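Local coordinates for protein putative dienelactone hydrolase (Klebsiella pneumoniae subsp. pneumoniae MGH 78578, PDB 3F67) that is probably a hydrolase of the dienelactone hydrolase family, with an alpha/beta-hydrolase fold, though its natural substrate is not established, at residues 37-41 against 42-46; 163-166 against 167-170; 181-185 against 186-190; 220-224 against 225-229. All blocks are in the same frame, centred on the assembly; numbering follows the deposited sequence.

Contact 1 of 4, residues 37-41 against 42-46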
ATOM      1  N   VAL A  37       0.340  -4.618   3.548  1.00 13.92           N
ATOM      2  CA  VAL A  37       0.716  -4.523   2.135  1.00 13.41           C
ATOM      3  C   VAL A  37      -0.589  -4.309   1.364  1.00 14.74           C
ATOM      4  O   VAL A  37      -1.503  -5.170   1.427  1.00 14.75           O
ATOM      5  CB  VAL A  37       1.371  -5.833   1.657  1.00 14.91           C
ATOM      6  CG1 VAL A  37       1.659  -5.744   0.145  1.00 13.30           C
ATOM      7  CG2 VAL A  37       2.721  -6.056   2.409  1.00 13.01           C
ATOM      8  N   VAL A  38      -0.695  -3.183   0.648  1.00 13.44           N
ATOM      9  CA  VAL A  38      -1.965  -2.889  -0.051  1.00 12.92           C
ATOM     10  C   VAL A  38      -1.862  -3.211  -1.534  1.00 14.13           C
ATOM     11  O   VAL A  38      -0.998  -2.668  -2.253  1.00 13.26           O
ATOM     12  CB  VAL A  38      -2.408  -1.423   0.083  1.00 12.60           C
ATOM     13  CG1 VAL A  38      -3.907  -1.252  -0.378  1.00 13.05           C
ATOM     14  CG2 VAL A  38      -2.246  -0.909   1.511  1.00 13.71           C
ATOM     15  N   GLN A  39      -2.756  -4.107  -1.973  1.00 13.38           N
ATOM     16  CA  GLN A  39      -2.843  -4.605  -3.363  1.00 13.39           C
ATOM     17  C   GLN A  39      -2.976  -3.513  -4.442  1.00 14.40           C
ATOM     18  O   GLN A  39      -3.351  -2.361  -4.142  1.00 14.86           O
ATOM     19  CB  GLN A  39      -4.134  -5.438  -3.405  1.00 13.62           C
ATOM     20  CG  GLN A  39      -5.339  -4.584  -3.019  1.00 15.12           C
ATOM     21  CD  GLN A  39      -6.653  -5.343  -3.210  1.00 18.36           C
ATOM     22  OE1 GLN A  39      -7.026  -6.141  -2.355  1.00 17.79           O
ATOM     23  NE2 GLN A  39      -7.316  -5.135  -4.350  1.00 17.83           N
ATOM     24  N   GLU A  40      -2.669  -3.893  -5.697  1.00 14.22           N
ATOM     25  CA  GLU A  40      -3.136  -3.160  -6.872  1.00 14.78           C
ATOM     26  C   GLU A  40      -4.616  -3.533  -7.110  1.00 14.28           C
ATOM     27  O   GLU A  40      -5.255  -4.174  -6.236  1.00 14.55           O
ATOM     28  CB  GLU A  40      -2.283  -3.542  -8.074  1.00 14.97           C
ATOM     29  CG  GLU A  40      -0.746  -3.448  -7.779  1.00 15.99           C
ATOM     30  CD  GLU A  40       0.097  -3.809  -9.007  1.00 20.93           C
ATOM     31  OE1 GLU A  40       0.210  -5.012  -9.337  1.00 21.62           O
ATOM     32  OE2 GLU A  40       0.713  -2.901  -9.615  1.00 23.39           O
ATOM     33  N   ILE A  41      -5.177  -3.151  -8.266  1.00 13.73           N
ATOM     34  CA  ILE A  41      -6.578  -3.506  -8.554  1.00 13.14           C
ATOM     35  C   ILE A  41      -6.800  -5.024  -8.782  1.00 13.77           C
ATOM     36  O   ILE A  41      -7.942  -5.476  -8.913  1.00 13.62           O
ATOM     37  CB  ILE A  41      -7.121  -2.745  -9.772  1.00 14.61           C
ATOM     38  CG1 ILE A  41      -6.289  -3.020 -11.024  1.00 14.59           C
ATOM     39  CG2 ILE A  41      -7.156  -1.242  -9.424  1.00 14.15           C
ATOM     40  CD1 ILE A  41      -6.844  -2.409 -12.288  1.00 16.49           C
ATOM     41  N   PHE A  42      -5.713  -5.789  -8.796  1.00 13.12           N
ATOM     42  CA  PHE A  42      -5.813  -7.210  -9.112  1.00 14.37           C
ATOM     43  C   PHE A  42      -6.046  -8.084  -7.906  1.00 14.60           C
ATOM     44  O   PHE A  42      -6.120  -9.321  -8.031  1.00 15.10           O
ATOM     45  CB  PHE A  42      -4.585  -7.671  -9.934  1.00 14.10           C
ATOM     46  CG  PHE A  42      -4.294  -6.757 -11.092  1.00 16.66           C
ATOM     47  CD1 PHE A  42      -5.244  -6.569 -12.101  1.00 16.24           C
ATOM     48  CD2 PHE A  42      -3.097  -6.028 -11.141  1.00 18.99           C
ATOM     49  CE1 PHE A  42      -5.015  -5.665 -13.196  1.00 17.41           C
ATOM     50  CE2 PHE A  42      -2.851  -5.135 -12.225  1.00 19.80           C
ATOM     51  CZ  PHE A  42      -3.838  -4.958 -13.247  1.00 17.59           C
ATOM     52  N   GLY A  43      -6.134  -7.458  -6.743  1.00 14.84           N
ATOM     53  CA  GLY A  43      -6.377  -8.191  -5.492  1.00 14.87           C
ATOM     54  C   GLY A  43      -5.113  -8.834  -4.965  1.00 14.41           C
ATOM     55  O   GLY A  43      -3.985  -8.434  -5.325  1.00 13.84           O
ATOM     56  N   VAL A  44      -5.277  -9.813  -4.074  1.00 14.45           N
ATOM     57  CA  VAL A  44      -4.057 -10.408  -3.430  1.00 14.08           C
ATOM     58  C   VAL A  44      -3.532 -11.493  -4.378  1.00 14.80           C
ATOM     59  O   VAL A  44      -3.707 -12.711  -4.185  1.00 15.74           O
ATOM     60  CB  VAL A  44      -4.337 -10.888  -1.984  1.00 14.68           C
ATOM     61  CG1 VAL A  44      -3.012 -11.390  -1.316  1.00 16.98           C
ATOM     62  CG2 VAL A  44      -4.820  -9.727  -1.170  1.00 15.35           C
ATOM     63  N   HIS A  45      -2.947 -10.998  -5.464  1.00 14.72           N
ATOM     64  CA  HIS A  45      -2.415 -11.801  -6.603  1.00 15.27           C
ATOM     65  C   HIS A  45      -1.184 -12.546  -6.076  1.00 14.75           C
ATOM     66  O   HIS A  45      -0.625 -12.171  -5.048  1.00 14.17           O
ATOM     67  CB  HIS A  45      -2.014 -10.746  -7.643  1.00 15.07           C
ATOM     68  CG  HIS A  45      -1.543 -11.292  -8.966  1.00 15.19           C
ATOM     69  ND1 HIS A  45      -0.227 -11.649  -9.187  1.00 16.13           N
ATOM     70  CD2 HIS A  45      -2.197 -11.497 -10.128  1.00 17.27           C
ATOM     71  CE1 HIS A  45      -0.089 -12.056 -10.440  1.00 17.03           C
ATOM     72  NE2 HIS A  45      -1.277 -11.989 -11.031  1.00 17.43           N
ATOM     73  N   GLU A  46      -0.738 -13.591  -6.791  1.00 13.80           N
ATOM     74  CA  GLU A  46       0.537 -14.241  -6.448  1.00 13.92           C
ATOM     75  C   GLU A  46       1.687 -13.257  -6.231  1.00 14.61           C
ATOM     76  O   GLU A  46       2.557 -13.468  -5.370  1.00 14.59           O
ATOM     77  CB  GLU A  46       0.911 -15.208  -7.578  1.00 15.07           C
ATOM     78  CG  GLU A  46       2.268 -15.847  -7.388  1.00 16.75           C
ATOM     79  CD  GLU A  46       2.382 -16.679  -6.079  1.00 19.86           C
ATOM     80  OE1 GLU A  46       1.345 -17.122  -5.505  1.00 18.27           O
ATOM     81  OE2 GLU A  46       3.526 -16.881  -5.630  1.00 18.91           O
TER
HETATM   82  O   HOH W   1      -2.803  -6.616  -6.908  1.00 15.28           O
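Ile41 lays its CG1 over one face of the Phe42 ring, a CH-pi contact with CG1 3.8 Å from the ring centroid and 16° off the normal, offset toward the rim. CG1 reaches that face because it stands between the backbone N and the carbonyl carbon (chi1 59°), and this methylene can set its C-H against the pi face. At the ring's edge, in its plane, comes Glu40 OE1, 3.9 Å from Phe42 CD2, with the carboxylate turned nearly perpendicular to the ring.

A single weak hydrogen bond, Gly43 N to Glu40 O at 3.4 Å, closes a type I turn from Glu40 to Gly43, and Glu40 O also receives Gln39 NE2 at 3.0 Å; a water joins Glu40 N, weakly, to Gly43 O. Gly43 has positive phi (80°), readily tolerated without a side chain, and Gln39 NE2 lies 3.4 Å from Gly43 CA. The acidic end of Glu40 makes a salt bridge with Arg219, and its side chain touches Cys123, the probable nucleophile.

The turn links strand 32-38 to helix 46-57, a strand-to-helix connection of the alpha/beta-hydrolase fold. Ile41 packs against helix 80-88 and Trp124 of helix 124-133, while Val44 leans on Arg49 of helix 46-57.

Contact 2 of 4, residues 163-166 against 167-170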
ATOM      1  N   ASP A 163      -5.370  16.366  -1.200  1.00 16.88           N
ATOM      2  CA  ASP A 163      -6.342  16.948  -0.202  1.00 18.29           C
ATOM      3  C   ASP A 163      -6.004  16.654   1.260  1.00 19.57           C
ATOM      4  O   ASP A 163      -6.445  17.370   2.179  1.00 18.59           O
ATOM      5  CB  ASP A 163      -7.757  16.398  -0.465  1.00 18.31           C
ATOM      6  CG  ASP A 163      -8.251  16.722  -1.821  1.00 20.80           C
ATOM      7  OD1 ASP A 163      -8.221  17.928  -2.214  1.00 23.26           O
ATOM      8  OD2 ASP A 163      -8.656  15.797  -2.541  1.00 23.03           O
ATOM      9  N   ILE A 164      -5.256  15.565   1.485  1.00 19.23           N
ATOM     10  CA  ILE A 164      -5.027  15.097   2.856  1.00 20.31           C
ATOM     11  C   ILE A 164      -3.627  15.316   3.332  1.00 20.19           C
ATOM     12  O   ILE A 164      -3.313  15.000   4.469  1.00 19.00           O
ATOM     13  CB  ILE A 164      -5.480  13.621   3.065  1.00 20.04           C
ATOM     14  CG1 ILE A 164      -4.895  12.655   2.022  1.00 20.89           C
ATOM     15  CG2 ILE A 164      -6.979  13.570   2.936  1.00 22.70           C
ATOM     16  CD1 ILE A 164      -3.411  12.338   2.169  1.00 18.23           C
ATOM     17  N   ALA A 165      -2.785  15.907   2.470  1.00 21.02           N
ATOM     18  CA  ALA A 165      -1.398  16.173   2.838  1.00 22.04           C
ATOM     19  C   ALA A 165      -1.392  16.914   4.184  1.00 22.17           C
ATOM     20  O   ALA A 165      -0.589  16.684   5.090  1.00 21.99           O
ATOM     21  CB  ALA A 165      -0.677  16.993   1.716  1.00 22.15           C
ATOM     22  N   VAL A 166      -2.359  17.805   4.326  1.00 24.05           N
ATOM     23  CA  VAL A 166      -2.525  18.536   5.532  1.00 22.90           C
ATOM     24  C   VAL A 166      -2.723  17.714   6.829  1.00 23.44           C
ATOM     25  O   VAL A 166      -2.383  18.186   7.910  1.00 23.94           O
ATOM     26  CB  VAL A 166      -3.686  19.607   5.332  1.00 24.29           C
ATOM     27  CG1 VAL A 166      -4.959  18.954   4.754  1.00 22.57           C
ATOM     28  CG2 VAL A 166      -3.938  20.366   6.621  1.00 25.27           C
ATOM     29  N   ASP A 167      -3.248  16.485   6.714  1.00 22.57           N
ATOM     30  CA  ASP A 167      -3.629  15.622   7.864  1.00 22.13           C
ATOM     31  C   ASP A 167      -2.649  14.431   8.040  1.00 20.92           C
ATOM     32  O   ASP A 167      -2.835  13.591   8.903  1.00 19.86           O
ATOM     33  CB  ASP A 167      -5.053  15.051   7.663  1.00 22.29           C
ATOM     34  CG  ASP A 167      -6.133  16.131   7.696  1.00 26.36           C
ATOM     35  OD1 ASP A 167      -5.956  17.157   8.373  1.00 29.38           O
ATOM     36  OD2 ASP A 167      -7.164  15.951   7.037  1.00 30.75           O
ATOM     37  N   LEU A 168      -1.591  14.397   7.240  1.00 19.50           N
ATOM     38  CA  LEU A 168      -0.593  13.312   7.365  1.00 19.87           C
ATOM     39  C   LEU A 168      -0.001  13.183   8.793  1.00 20.78           C
ATOM     40  O   LEU A 168       0.379  14.195   9.427  1.00 21.64           O
ATOM     41  CB  LEU A 168       0.507  13.474   6.305  1.00 19.27           C
ATOM     42  CG  LEU A 168       0.078  13.164   4.881  1.00 18.49           C
ATOM     43  CD1 LEU A 168       1.155  13.660   3.890  1.00 18.15           C
ATOM     44  CD2 LEU A 168      -0.289  11.625   4.650  1.00 15.21           C
ATOM     45  N   ASN A 169       0.040  11.938   9.277  0.65 20.55           N
ATOM     46  CA  ASN A 169       0.399  11.587  10.664  0.65 21.24           C
ATOM     47  C   ASN A 169       1.792  10.970  10.762  0.65 20.41           C
ATOM     48  O   ASN A 169       2.360  10.915  11.850  0.65 19.33           O
ATOM     49  CB  ASN A 169      -0.582  10.550  11.249  0.65 21.61           C
ATOM     50  CG  ASN A 169      -2.011  11.063  11.332  0.65 22.43           C
ATOM     51  OD1 ASN A 169      -2.950  10.425  10.845  0.65 23.95           O
ATOM     52  ND2 ASN A 169      -2.182  12.207  11.954  0.65 23.88           N
ATOM     53  N   ALA A 170       2.294  10.474   9.627  1.00 19.35           N
ATOM     54  CA  ALA A 170       3.483   9.610   9.548  1.00 18.36           C
ATOM     55  C   ALA A 170       4.300  10.011   8.330  1.00 17.86           C
ATOM     56  O   ALA A 170       3.721  10.505   7.335  1.00 18.52           O
ATOM     57  CB  ALA A 170       3.045   8.136   9.353  1.00 18.92           C
TER
HETATM   58  O   HOH W   2       0.982  17.057   7.670  1.00 37.43           O
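Ile164 and Leu168 meet in a helical turn that leads from the short helix 161-164 toward strand 172-177 of the alpha/beta-hydrolase fold. The close part is backbone: Asp167 N bonds to Ile164 O at 2.7 Å, and Leu168 N to Ala165 O at 3.3 Å. Both are i to i+3 bonds, and in each the donor stands well above the carbonyl plane, by 50° and 66°, consistent with the tight winding of such a turn.

The apolar side is packed more lightly across the turn itself. Ile164 CD1 and Leu168 CD2 approach obliquely to 4.1 Å, and Leu168 CD1 lies 3.7 Å from Ala165 CA. Neighbouring helices complete the packing: Ala165 and Leu168 touch Leu195 of helix 185-197, and Ile164 meets Leu131 of helix 124-133. Apolar Ile164, Ala165 and Leu168 suit this buried side.

Val166 and Asp167 form the solvent side, lying side by side and pointing the same way. A carboxylate is well placed there, where water can hydrate it; Asp167 CG stands beside its own N (chi1 -66°), which turns OD1 back to 3.6 Å from Val166 C. Water also reaches the turn's backbone: one molecule donates to Ala165 O at 3.0 Å and, weakly, to Leu168 O.

Contact 3 of 4, residues 181-185 against 186-190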
ATOM      1  N   ALA A 181       2.499   7.716 -17.658  1.00 19.74           N
ATOM      2  CA  ALA A 181       1.516   8.614 -18.291  1.00 20.38           C
ATOM      3  C   ALA A 181       0.281   8.786 -17.411  1.00 20.10           C
ATOM      4  O   ALA A 181      -0.386   9.833 -17.483  1.00 20.58           O
ATOM      5  CB  ALA A 181       1.092   8.065 -19.642  1.00 20.78           C
ATOM      6  N   SER A 182      -0.021   7.775 -16.591  1.00 20.14           N
ATOM      7  CA  SER A 182      -1.193   7.836 -15.703  1.00 19.87           C
ATOM      8  C   SER A 182      -0.981   8.778 -14.499  1.00 20.37           C
ATOM      9  O   SER A 182      -1.960   9.187 -13.861  1.00 19.77           O
ATOM     10  CB  SER A 182      -1.633   6.448 -15.234  1.00 20.31           C
ATOM     11  OG  SER A 182      -0.812   5.969 -14.199  1.00 22.79           O
ATOM     12  N   ILE A 183       0.283   9.103 -14.196  1.00 17.45           N
ATOM     13  CA  ILE A 183       0.635  10.029 -13.096  1.00 17.35           C
ATOM     14  C   ILE A 183       1.652  11.036 -13.619  1.00 17.10           C
ATOM     15  O   ILE A 183       2.864  10.906 -13.395  1.00 15.84           O
ATOM     16  CB  ILE A 183       1.139   9.258 -11.827  1.00 16.37           C
ATOM     17  CG1 ILE A 183       0.085   8.230 -11.399  1.00 17.90           C
ATOM     18  CG2 ILE A 183       1.524  10.228 -10.664  1.00 15.69           C
ATOM     19  CD1 ILE A 183       0.537   7.286 -10.273  1.00 17.07           C
ATOM     20  N   PRO A 184       1.168  12.064 -14.335  1.00 16.80           N
ATOM     21  CA  PRO A 184       2.098  13.010 -14.920  1.00 16.96           C
ATOM     22  C   PRO A 184       2.885  13.793 -13.903  1.00 16.86           C
ATOM     23  O   PRO A 184       2.453  13.998 -12.741  1.00 17.76           O
ATOM     24  CB  PRO A 184       1.176  13.971 -15.728  1.00 16.80           C
ATOM     25  CG  PRO A 184      -0.066  13.250 -15.891  1.00 17.19           C
ATOM     26  CD  PRO A 184      -0.231  12.394 -14.675  1.00 16.24           C
ATOM     27  N   GLN A 185       4.052  14.257 -14.318  1.00 17.68           N
ATOM     28  CA  GLN A 185       4.897  14.982 -13.403  1.00 17.28           C
ATOM     29  C   GLN A 185       4.303  16.295 -12.867  1.00 16.93           C
ATOM     30  O   GLN A 185       4.676  16.739 -11.781  1.00 16.61           O
ATOM     31  CB  GLN A 185       6.314  15.176 -13.986  1.00 18.59           C
ATOM     32  CG  GLN A 185       7.010  13.847 -14.212  1.00 19.74           C
ATOM     33  CD  GLN A 185       7.002  12.995 -12.947  1.00 17.57           C
ATOM     34  OE1 GLN A 185       7.592  13.368 -11.944  1.00 20.02           O
ATOM     35  NE2 GLN A 185       6.302  11.863 -12.990  1.00 19.63           N
ATOM     36  N   ASP A 186       3.385  16.912 -13.608  0.50 16.76           N
ATOM     37  CA  ASP A 186       2.741  18.114 -13.096  0.50 16.10           C
ATOM     38  C   ASP A 186       1.990  17.761 -11.793  0.50 15.89           C
ATOM     39  O   ASP A 186       1.967  18.560 -10.847  0.50 15.10           O
ATOM     40  CB  ASP A 186       1.797  18.715 -14.144  0.50 16.85           C
ATOM     41  CG  ASP A 186       2.494  19.691 -15.079  0.50 17.03           C
ATOM     42  OD1 ASP A 186       3.564  20.221 -14.691  0.50 19.89           O
ATOM     43  OD2 ASP A 186       1.969  19.949 -16.190  0.50 20.29           O
ATOM     44  N   THR A 187       1.398  16.568 -11.749  1.00 15.28           N
ATOM     45  CA  THR A 187       0.633  16.120 -10.558  1.00 15.37           C
ATOM     46  C   THR A 187       1.550  15.842  -9.380  1.00 16.01           C
ATOM     47  O   THR A 187       1.168  16.097  -8.235  1.00 14.84           O
ATOM     48  CB  THR A 187      -0.334  14.910 -10.793  1.00 16.21           C
ATOM     49  OG1 THR A 187       0.383  13.645 -10.853  1.00 17.74           O
ATOM     50  CG2 THR A 187      -1.191  15.117 -12.064  1.00 14.65           C
ATOM     51  N   VAL A 188       2.763  15.362  -9.662  1.00 14.63           N
ATOM     52  CA  VAL A 188       3.777  15.214  -8.614  1.00 16.02           C
ATOM     53  C   VAL A 188       4.128  16.616  -8.061  1.00 15.63           C
ATOM     54  O   VAL A 188       4.298  16.807  -6.828  1.00 16.11           O
ATOM     55  CB  VAL A 188       5.031  14.455  -9.159  1.00 15.50           C
ATOM     56  CG1 VAL A 188       6.241  14.540  -8.196  1.00 17.78           C
ATOM     57  CG2 VAL A 188       4.695  12.981  -9.505  1.00 17.06           C
ATOM     58  N   GLU A 189       4.216  17.615  -8.946  1.00 15.56           N
ATOM     59  CA  GLU A 189       4.448  18.985  -8.484  1.00 16.08           C
ATOM     60  C   GLU A 189       3.302  19.511  -7.604  1.00 15.32           C
ATOM     61  O   GLU A 189       3.540  20.167  -6.578  1.00 15.34           O
ATOM     62  CB  GLU A 189       4.706  19.931  -9.675  1.00 16.57           C
ATOM     63  CG  GLU A 189       4.855  21.399  -9.298  1.00 19.65           C
ATOM     64  CD  GLU A 189       6.027  21.719  -8.344  1.00 26.57           C
ATOM     65  OE1 GLU A 189       6.973  20.916  -8.194  1.00 27.27           O
ATOM     66  OE2 GLU A 189       6.001  22.832  -7.780  1.00 32.92           O
ATOM     67  N   THR A 190       2.066  19.252  -8.016  1.00 14.00           N
ATOM     68  CA  THR A 190       0.919  19.657  -7.208  1.00 13.73           C
ATOM     69  C   THR A 190       1.018  19.024  -5.822  1.00 13.23           C
ATOM     70  O   THR A 190       0.784  19.680  -4.811  1.00 12.63           O
ATOM     71  CB  THR A 190      -0.420  19.250  -7.891  1.00 14.01           C
ATOM     72  OG1 THR A 190      -0.470  19.846  -9.193  1.00 12.47           O
ATOM     73  CG2 THR A 190      -1.611  19.704  -7.088  1.00 15.29           C
TER
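Thr187 OG1 donates to Pro184 O across 2.8 Å. The hydroxyl arrives in the carbonyl plane, whereas Thr187 N, 2.9 Å from the same Pro184 O, sits 52° above that plane. The carbonyl oxygen is thus held by a hydroxyl and one amide, with a second amide, Val188 N, weakly added. Threonine suits the place because its two branches do different work: with OG1 between the backbone N and the carbonyl carbon (chi1 77°), the hydroxyl turns back to the chain while CG2 rests 3.9 Å from Pro184 CD. Ile183 CG2 covers the hydroxyl, 3.6 Å from Thr187 OG1, its side chain crossing that of Thr187 at about a right angle.

These bonds make the start of helix 185-197, with Pro184 as N-cap; the N-cap N-H has no helical acceptor, so proline's lack of one costs no helical bond, and its fixed phi fits helix entry. After the weak i to i+4 bond from Val188 N comes a stronger one, Glu189 N to Gln185 O at 3.0 Å. Gln185, bent at chi2, runs alongside Val188 and brings OE1 3.8 Å from Val188 CG2.

Farther out, Val188 packs on Ile204 and Gln185 on Val206, both of edge strand 202-207. Ile183 touches His212, and its N forms a weak hydrogen bond with Asp180 OD1, which also bonds Ser182 OG; Asp180 and His212 probably belong, with Cys123, to a catalytic triad.

Contact 4 of 4, residues 220-224 against 225-229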
ATOM      1  N   ALA A 220       5.335  -6.647 -18.087  1.00 19.09           N
ATOM      2  CA  ALA A 220       6.258  -5.955 -18.990  1.00 18.70           C
ATOM      3  C   ALA A 220       6.688  -4.568 -18.511  1.00 18.77           C
ATOM      4  O   ALA A 220       7.710  -4.069 -18.973  1.00 18.44           O
ATOM      5  CB  ALA A 220       5.674  -5.864 -20.386  1.00 19.13           C
ATOM      6  N   SER A 221       5.909  -3.951 -17.615  1.00 18.54           N
ATOM      7  CA  SER A 221       6.238  -2.651 -17.022  1.00 18.05           C
ATOM      8  C   SER A 221       7.412  -2.686 -16.009  1.00 17.93           C
ATOM      9  O   SER A 221       7.907  -1.633 -15.595  1.00 17.17           O
ATOM     10  CB  SER A 221       5.001  -2.115 -16.285  1.00 18.45           C
ATOM     11  OG  SER A 221       4.607  -3.017 -15.268  1.00 18.88           O
ATOM     12  N   TYR A 222       7.859  -3.881 -15.634  1.00 16.64           N
ATOM     13  CA  TYR A 222       8.957  -4.018 -14.678  1.00 16.11           C
ATOM     14  C   TYR A 222      10.200  -3.254 -15.151  1.00 15.82           C
ATOM     15  O   TYR A 222      10.637  -3.404 -16.309  1.00 15.78           O
ATOM     16  CB  TYR A 222       9.285  -5.489 -14.529  1.00 14.99           C
ATOM     17  CG  TYR A 222      10.338  -5.815 -13.498  1.00 14.78           C
ATOM     18  CD1 TYR A 222      10.175  -5.424 -12.146  1.00 14.75           C
ATOM     19  CD2 TYR A 222      11.457  -6.556 -13.853  1.00 16.50           C
ATOM     20  CE1 TYR A 222      11.181  -5.765 -11.169  1.00 13.46           C
ATOM     21  CE2 TYR A 222      12.444  -6.903 -12.897  1.00 18.27           C
ATOM     22  CZ  TYR A 222      12.294  -6.498 -11.575  1.00 15.29           C
ATOM     23  OH  TYR A 222      13.259  -6.884 -10.682  1.00 16.42           O
ATOM     24  N   HIS A 223      10.783  -2.460 -14.254  1.00 15.82           N
ATOM     25  CA  HIS A 223      12.085  -1.848 -14.548  1.00 15.30           C
ATOM     26  C   HIS A 223      13.024  -2.246 -13.418  1.00 14.76           C
ATOM     27  O   HIS A 223      12.979  -1.668 -12.322  1.00 13.54           O
ATOM     28  CB  HIS A 223      12.007  -0.324 -14.661  1.00 14.74           C
ATOM     29  CG  HIS A 223      13.261   0.284 -15.215  1.00 17.95           C
ATOM     30  ND1 HIS A 223      14.211   0.901 -14.425  1.00 18.35           N
ATOM     31  CD2 HIS A 223      13.761   0.296 -16.478  1.00 18.30           C
ATOM     32  CE1 HIS A 223      15.223   1.300 -15.186  1.00 19.59           C
ATOM     33  NE2 HIS A 223      14.978   0.928 -16.433  1.00 19.20           N
ATOM     34  N   GLU A 224      13.884  -3.219 -13.689  1.00 14.79           N
ATOM     35  CA  GLU A 224      14.650  -3.873 -12.620  1.00 15.09           C
ATOM     36  C   GLU A 224      15.474  -2.903 -11.759  1.00 15.06           C
ATOM     37  O   GLU A 224      15.453  -2.981 -10.528  1.00 15.42           O
ATOM     38  CB  GLU A 224      15.574  -4.941 -13.228  1.00 16.69           C
ATOM     39  CG  GLU A 224      16.290  -5.775 -12.162  1.00 17.92           C
ATOM     40  CD  GLU A 224      17.253  -6.808 -12.784  1.00 27.72           C
ATOM     41  OE1 GLU A 224      17.704  -6.625 -13.926  1.00 30.73           O
ATOM     42  OE2 GLU A 224      17.573  -7.807 -12.115  1.00 32.78           O
ATOM     43  N   GLU A 225      16.233  -2.024 -12.402  1.00 14.15           N
ATOM     44  CA  GLU A 225      17.114  -1.118 -11.655  1.00 15.54           C
ATOM     45  C   GLU A 225      16.308  -0.203 -10.713  1.00 15.01           C
ATOM     46  O   GLU A 225      16.679  -0.018  -9.527  1.00 14.07           O
ATOM     47  CB  GLU A 225      17.977  -0.309 -12.629  1.00 16.84           C
ATOM     48  CG  GLU A 225      18.712   0.856 -11.981  1.00 23.99           C
ATOM     49  CD  GLU A 225      19.353   1.796 -12.998  1.00 32.46           C
ATOM     50  OE1 GLU A 225      20.590   1.908 -12.966  1.00 35.15           O
ATOM     51  OE2 GLU A 225      18.627   2.440 -13.813  1.00 35.84           O
ATOM     52  N   SER A 226      15.186   0.338 -11.215  1.00 14.27           N
ATOM     53  CA  SER A 226      14.319   1.159 -10.371  1.00 13.87           C
ATOM     54  C   SER A 226      13.619   0.364  -9.290  1.00 13.63           C
ATOM     55  O   SER A 226      13.489   0.855  -8.172  1.00 15.20           O
ATOM     56  CB  SER A 226      13.218   1.851 -11.179  1.00 14.29           C
ATOM     57  OG  SER A 226      13.799   2.546 -12.254  1.00 14.33           O
ATOM     58  N   ALA A 227      13.124  -0.829  -9.625  1.00 14.05           N
ATOM     59  CA  ALA A 227      12.455  -1.672  -8.640  1.00 13.98           C
ATOM     60  C   ALA A 227      13.391  -2.022  -7.483  1.00 14.33           C
ATOM     61  O   ALA A 227      12.988  -1.928  -6.328  1.00 15.06           O
ATOM     62  CB  ALA A 227      11.939  -2.928  -9.287  1.00 14.82           C
ATOM     63  N   LYS A 228      14.621  -2.384  -7.798  1.00 14.88           N
ATOM     64  CA  LYS A 228      15.568  -2.774  -6.752  1.00 15.65           C
ATOM     65  C   LYS A 228      15.980  -1.581  -5.904  1.00 15.20           C
ATOM     66  O   LYS A 228      16.062  -1.700  -4.682  1.00 16.20           O
ATOM     67  CB  LYS A 228      16.807  -3.410  -7.359  1.00 16.71           C
ATOM     68  CG  LYS A 228      16.525  -4.799  -7.917  1.00 20.56           C
ATOM     69  CD  LYS A 228      17.864  -5.474  -8.087  1.00 28.88           C
ATOM     70  CE  LYS A 228      17.929  -6.270  -9.317  1.00 33.90           C
ATOM     71  NZ  LYS A 228      17.478  -7.668  -9.051  1.00 38.44           N
ATOM     72  N   ASP A 229      16.215  -0.434  -6.548  1.00 14.98           N
ATOM     73  CA  ASP A 229      16.508   0.784  -5.783  1.00 14.88           C
ATOM     74  C   ASP A 229      15.330   1.162  -4.884  1.00 15.05           C
ATOM     75  O   ASP A 229      15.512   1.510  -3.711  1.00 14.73           O
ATOM     76  CB  ASP A 229      16.872   1.943  -6.723  1.00 14.46           C
ATOM     77  CG  ASP A 229      17.308   3.181  -5.960  1.00 18.52           C
ATOM     78  OD1 ASP A 229      18.493   3.226  -5.592  1.00 20.88           O
ATOM     79  OD2 ASP A 229      16.482   4.081  -5.685  1.00 17.05           O
TER
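His223 ND1 and Ser226 OG lie 2.8 Å apart in a hydrogen bond whose donor may be either partner. His223 is the N-cap of helix 224-238, and its ring caps the first turn: Ser226 N also gives ND1 a weak bond of 3.4 Å. With CG anti to the backbone N (chi1 -169°), the ring turns its ND1 edge to Ser226. Histidine suits this cap because ND1 can accept the first-turn Ser226 N-H, which lacks an i-4 helical carbonyl; serine, short and polar, answers it from within the helix.

The backbone acceptors here are met by helical bonds. His223 O takes Ala227 N at 2.8 Å with an N-H...O angle of 167°, and Glu224 O takes Lys228 N at 2.9 Å. Glu224 and Lys228, one turn apart on the exposed side, run side by side, and the lysine's bends at chi3 and chi4 bring NZ to 3.1 Å from Glu224 OE2, a salt bridge that includes a weak hydrogen bond. An N-terminal acid would also suit the helix dipole.

Toward the protein, Ser226 touches Phe214 and Ala227 touches Asn215. Alanine is small enough for the tyrosine ring to come close: Tyr222 CE1 approaches Ala227 CB obliquely, to 3.5 Å.

In chain order the four contacts run 37-46, 163-170, 181-190 and 220-229, in series and without touching one another. All belong to one alpha/beta-hydrolase domain built on a mixed eight-stranded sheet. Contact 1 follows strand 32-38, contact 2 leads toward strand 172-177, and contacts 3 and 4 open helices 185-197 and 224-238. Contacts 1 and 2 lie on opposite sides of the chain's centre, with their centres about 24 Å apart; contacts 2 and 4 are farthest apart, at about 28 Å. Helix 185-197 joins contacts 2 and 3, since its later residues pack on contact 2. Contacts 1 and 3 each touch residues of the probable catalytic triad, approaching it from separate loops.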